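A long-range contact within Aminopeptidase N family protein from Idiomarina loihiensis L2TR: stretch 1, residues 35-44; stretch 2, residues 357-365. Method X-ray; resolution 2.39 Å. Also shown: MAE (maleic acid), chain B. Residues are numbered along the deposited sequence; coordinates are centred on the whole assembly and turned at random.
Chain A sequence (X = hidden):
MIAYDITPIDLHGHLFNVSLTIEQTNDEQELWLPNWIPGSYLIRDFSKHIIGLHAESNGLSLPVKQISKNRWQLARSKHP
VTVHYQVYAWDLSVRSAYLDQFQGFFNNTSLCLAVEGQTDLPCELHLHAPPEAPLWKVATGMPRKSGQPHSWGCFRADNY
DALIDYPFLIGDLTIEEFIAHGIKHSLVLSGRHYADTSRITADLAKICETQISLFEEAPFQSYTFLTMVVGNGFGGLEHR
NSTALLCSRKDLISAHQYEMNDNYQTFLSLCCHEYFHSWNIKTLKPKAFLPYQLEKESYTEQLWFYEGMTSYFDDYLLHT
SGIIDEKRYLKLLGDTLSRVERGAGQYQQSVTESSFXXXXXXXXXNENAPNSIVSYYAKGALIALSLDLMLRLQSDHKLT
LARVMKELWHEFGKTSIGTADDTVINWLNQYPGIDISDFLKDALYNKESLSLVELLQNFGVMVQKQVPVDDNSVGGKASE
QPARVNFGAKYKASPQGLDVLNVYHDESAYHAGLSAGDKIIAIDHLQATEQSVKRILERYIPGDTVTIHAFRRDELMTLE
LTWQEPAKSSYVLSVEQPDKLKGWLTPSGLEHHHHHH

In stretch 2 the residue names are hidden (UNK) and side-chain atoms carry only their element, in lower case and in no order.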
# COMPACT_ATOMS: atom_id res chain seq x y z
N ASN A 35 13.65 11.41 6.79
CA ASN A 35 14.21 10.89 5.56
C ASN A 35 13.30 9.84 4.94
O ASN A 35 13.57 9.34 3.85
CB ASN A 35 15.61 10.33 5.80
CG ASN A 35 16.64 11.42 5.97
OD1 ASN A 35 16.59 12.43 5.27
ND2 ASN A 35 17.57 11.24 6.90
N TRP A 36 12.22 9.52 5.65
CA TRP A 36 11.21 8.58 5.16
C TRP A 36 9.91 8.83 5.90
O TRP A 36 9.91 9.39 6.99
CB TRP A 36 11.65 7.12 5.33
CG TRP A 36 11.84 6.65 6.74
CD1 TRP A 36 12.93 6.88 7.55
CD2 TRP A 36 10.96 5.81 7.49
NE1 TRP A 36 12.77 6.23 8.74
CE2 TRP A 36 11.58 5.55 8.74
CE3 TRP A 36 9.71 5.23 7.23
CZ2 TRP A 36 10.99 4.75 9.72
CZ3 TRP A 36 9.12 4.43 8.22
CH2 TRP A 36 9.77 4.19 9.45
N ILE A 37 8.79 8.42 5.30
CA ILE A 37 7.49 8.64 5.93
C ILE A 37 6.87 7.34 6.43
O ILE A 37 6.86 6.33 5.72
CB ILE A 37 6.49 9.31 4.95
CG1 ILE A 37 5.13 9.46 5.62
CG2 ILE A 37 6.38 8.50 3.66
CD1 ILE A 37 4.10 10.23 4.83
N PRO A 38 6.36 7.35 7.67
CA PRO A 38 5.74 6.15 8.26
C PRO A 38 4.77 5.48 7.30
O PRO A 38 3.99 6.15 6.63
CB PRO A 38 5.04 6.70 9.51
CG PRO A 38 6.00 7.78 9.97
CD PRO A 38 6.39 8.46 8.64
N GLY A 39 4.83 4.16 7.23
CA GLY A 39 3.94 3.42 6.35
C GLY A 39 4.53 3.10 5.00
O GLY A 39 3.98 2.28 4.29
N SER A 40 5.63 3.74 4.63
CA SER A 40 6.28 3.50 3.35
C SER A 40 7.76 3.33 3.67
O SER A 40 8.51 4.31 3.79
CB SER A 40 6.06 4.69 2.42
OG SER A 40 6.47 4.38 1.10
N TYR A 41 8.17 2.08 3.80
CA TYR A 41 9.54 1.76 4.19
C TYR A 41 10.61 1.85 3.12
O TYR A 41 11.17 0.84 2.70
CB TYR A 41 9.52 0.38 4.85
CG TYR A 41 8.33 0.26 5.79
CD1 TYR A 41 8.25 1.04 6.95
CD2 TYR A 41 7.23 -0.53 5.45
CE1 TYR A 41 7.10 1.03 7.75
CE2 TYR A 41 6.08 -0.54 6.23
CZ TYR A 41 6.02 0.24 7.38
OH TYR A 41 4.89 0.24 8.15
N LEU A 42 10.89 3.09 2.72
CA LEU A 42 11.91 3.39 1.73
C LEU A 42 12.49 4.78 2.01
O LEU A 42 11.75 5.77 2.12
CB LEU A 42 11.32 3.36 0.31
CG LEU A 42 12.32 3.68 -0.82
CD1 LEU A 42 13.38 2.57 -0.91
CD2 LEU A 42 11.57 3.81 -2.14
N ILE A 43 13.81 4.85 2.15
CA ILE A 43 14.46 6.12 2.41
C ILE A 43 14.21 6.97 1.17
O ILE A 43 14.58 6.58 0.06
CB ILE A 43 15.98 5.95 2.60
CG1 ILE A 43 16.26 5.10 3.84
CG2 ILE A 43 16.66 7.30 2.72
CD1 ILE A 43 15.74 5.71 5.12
N ARG A 44 13.58 8.14 1.36
CA ARG A 44 13.26 9.01 0.23
C ARG A 44 13.92 10.39 0.17
O ARG A 44 13.71 11.13 -0.80
CB ARG A 44 11.75 9.16 0.13
CG ARG A 44 11.03 7.86 -0.18
CD ARG A 44 9.58 8.11 -0.54
NE ARG A 44 9.09 7.06 -1.42
CZ ARG A 44 8.47 5.97 -0.99
NH1 ARG A 44 8.27 5.82 0.31
NH2 ARG A 44 8.09 5.04 -1.85
N UNK A 357 14.04 -6.70 5.43
CA UNK A 357 14.73 -6.02 4.35
C UNK A 357 13.78 -5.28 3.41
O UNK A 357 14.06 -5.14 2.22
c UNK A 357 15.56 -7.02 3.53
c UNK A 357 17.02 -8.95 4.11
c UNK A 357 16.98 -7.44 3.94
c UNK A 357 17.41 -6.73 5.21
N UNK A 358 12.66 -4.79 3.93
CA UNK A 358 11.72 -4.07 3.09
C UNK A 358 12.40 -2.89 2.41
O UNK A 358 12.17 -2.61 1.23
c UNK A 358 10.53 -3.59 3.90
N UNK A 359 13.27 -2.22 3.17
CA UNK A 359 14.01 -1.04 2.70
C UNK A 359 14.83 -1.23 1.43
O UNK A 359 15.06 -0.28 0.69
n UNK A 359 13.31 -0.79 7.10
c UNK A 359 12.98 0.50 6.81
c UNK A 359 12.06 2.68 7.00
c UNK A 359 12.23 1.43 7.54
c UNK A 359 13.37 2.10 5.02
c UNK A 359 14.24 -0.36 5.11
c UNK A 359 12.62 3.03 5.75
c UNK A 359 14.06 -1.31 6.08
c UNK A 359 14.93 -0.54 3.81
c UNK A 359 13.56 0.81 5.56
N UNK A 360 15.28 -2.46 1.19
CA UNK A 360 16.09 -2.74 0.02
C UNK A 360 15.48 -3.81 -0.88
O UNK A 360 15.07 -3.54 -2.01
c UNK A 360 17.49 -3.18 0.43
c UNK A 360 18.24 -2.03 1.09
o UNK A 360 17.39 -4.27 1.35
N UNK A 361 15.43 -5.04 -0.37
CA UNK A 361 14.90 -6.16 -1.13
C UNK A 361 13.51 -5.95 -1.69
O UNK A 361 13.25 -6.29 -2.84
c UNK A 361 16.31 -7.96 -0.05
n UNK A 361 18.66 -10.13 -2.15
c UNK A 361 18.17 -9.33 -0.99
c UNK A 361 16.85 -8.64 -1.29
c UNK A 361 14.92 -7.42 -0.27
N UNK A 362 12.61 -5.39 -0.90
CA UNK A 362 11.24 -5.20 -1.38
C UNK A 362 10.99 -3.87 -2.08
O UNK A 362 10.60 -3.86 -3.23
c UNK A 362 6.66 -4.65 -1.24
c UNK A 362 8.36 -6.84 -0.99
c UNK A 362 8.83 -5.57 -0.67
c UNK A 362 7.98 -4.48 -0.80
c UNK A 362 6.20 -5.93 -1.57
c UNK A 362 7.05 -7.03 -1.44
c UNK A 362 10.25 -5.38 -0.22
N UNK A 363 11.23 -2.76 -1.39
CA UNK A 363 11.00 -1.44 -1.99
C UNK A 363 11.94 -1.05 -3.13
O UNK A 363 11.66 -0.12 -3.87
c UNK A 363 8.72 0.71 -0.65
o UNK A 363 5.96 0.14 1.68
c UNK A 363 7.19 0.01 1.05
c UNK A 363 8.12 -0.91 1.51
c UNK A 363 9.35 -1.02 0.88
c UNK A 363 7.49 0.83 -0.03
c UNK A 363 11.00 -0.34 -0.92
c UNK A 363 9.67 -0.21 -0.21
N UNK A 364 13.07 -1.74 -3.24
CA UNK A 364 14.02 -1.45 -4.31
C UNK A 364 14.13 -2.70 -5.18
O UNK A 364 15.14 -2.91 -5.85
o UNK A 364 17.75 0.70 -3.13
c UNK A 364 15.40 0.24 -2.95
n UNK A 364 16.84 0.75 -1.07
c UNK A 364 16.77 0.58 -2.39
c UNK A 364 15.38 -1.08 -3.72
N UNK A 365 13.08 -3.52 -5.17
CA UNK A 365 13.04 -4.74 -5.96
C UNK A 365 13.05 -4.40 -7.44
O UNK A 365 12.71 -3.28 -7.83
n UNK A 365 8.81 -5.85 -4.40
c UNK A 365 9.22 -5.76 -5.66
o UNK A 365 8.68 -6.39 -6.58
c UNK A 365 11.78 -5.56 -5.64
c UNK A 365 10.44 -4.87 -5.93
C1 MAE B . 0.42 -0.08 2.45
O1 MAE B . 1.33 -0.82 2.97
O2 MAE B . -0.55 0.26 3.16
C2 MAE B . 0.62 0.36 1.05
C3 MAE B . 1.46 1.24 0.51
C4 MAE B . 2.47 2.03 1.22
O3 MAE B . 2.67 2.04 2.45
O4 MAE B . 3.19 2.72 0.47
O HOH W 1 15.37 2.36 1.53

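Position 357 carries four carbons, forked at the second, and they are out of reach of stretch 1. This is Leu357, at the N-cap position of the helix that follows.

Position 358 has a lone carbon, CB, lying 4.2 Å from CB of Tyr41, and its CA-to-CB bond points toward stretch 1. A single carbon identifies Ala358.

At position 359 one carbon leads into fused five- and six-membered rings holding eight carbons and one nitrogen. A carbon at the rim of the six-membered ring lies against Trp36, and a face of that ring covers CB of Tyr41. Only tryptophan provides such a ring system: Trp359. Its CH2 reaches to 3.4 Å from CD2 of Trp36, edge onto face, with the six-membered rings 4.6 Å apart between centroids and their planes at 87°. Tyr41 CB sits 3.8 Å from the centroid of the Trp359 six-membered ring and 6° off its normal, a CH-pi contact. The backbone joins in, as Trp359 CA lies 3.4 Å from Tyr41 O with an angle of 156° at the hydrogen.

Position 360 has a carbon bearing one oxygen and one carbon. Its CA-to-CB bond points away, and the side chain makes no contact with stretch 1. The branched pattern is that of Thr360.

Position 361 shows four carbons in a row ending in nitrogen, exposed and out of reach of stretch 1, hence Lys361.

Position 362 holds one carbon and a six-carbon ring without a heteroatom, which makes no contact with stretch 1: Phe362.

Position 363 has the same skeleton, its six-carbon ring bearing one oxygen. One ring face covers Tyr41 N, and the oxygen approaches Ser40. This is Tyr363. Tyr41 O is 3.2 Å from CD1 of Tyr363, and Ser40 CA is 3.8 Å from OH of Tyr363.

Position 364 has three carbons, the third carrying oxygen and nitrogen, and a chain carbon packs on CD1 of Leu42: Gln364. Its CG lies 3.7 Å from CD1 of Leu42, while its NE2 donates to Trp359 O at 2.7 Å.

Position 365 repeats that composition but is out of reach of stretch 1, giving Gln365.

The contact buries 476 Å² in total and contains no direct hydrogen bond between the stretches. Packing dominates: Trp359 turns a face to CA and CB of Tyr41, and Tyr363 turns a face to Tyr41 N, while Leu42 CD1 lies 3.8 Å from Tyr363 CB. One water supplies a polar link, accepting from Ile43 N at 3.0 Å and donating to Trp359 O at 2.8 Å. Within stretch 2, Tyr363 N donates to Ala358 O at 2.8 Å in a wider pi-type turn, which helps fix the backbone from which both large rings project.

Stretch 2 (357-365) LAWTKFYQQ
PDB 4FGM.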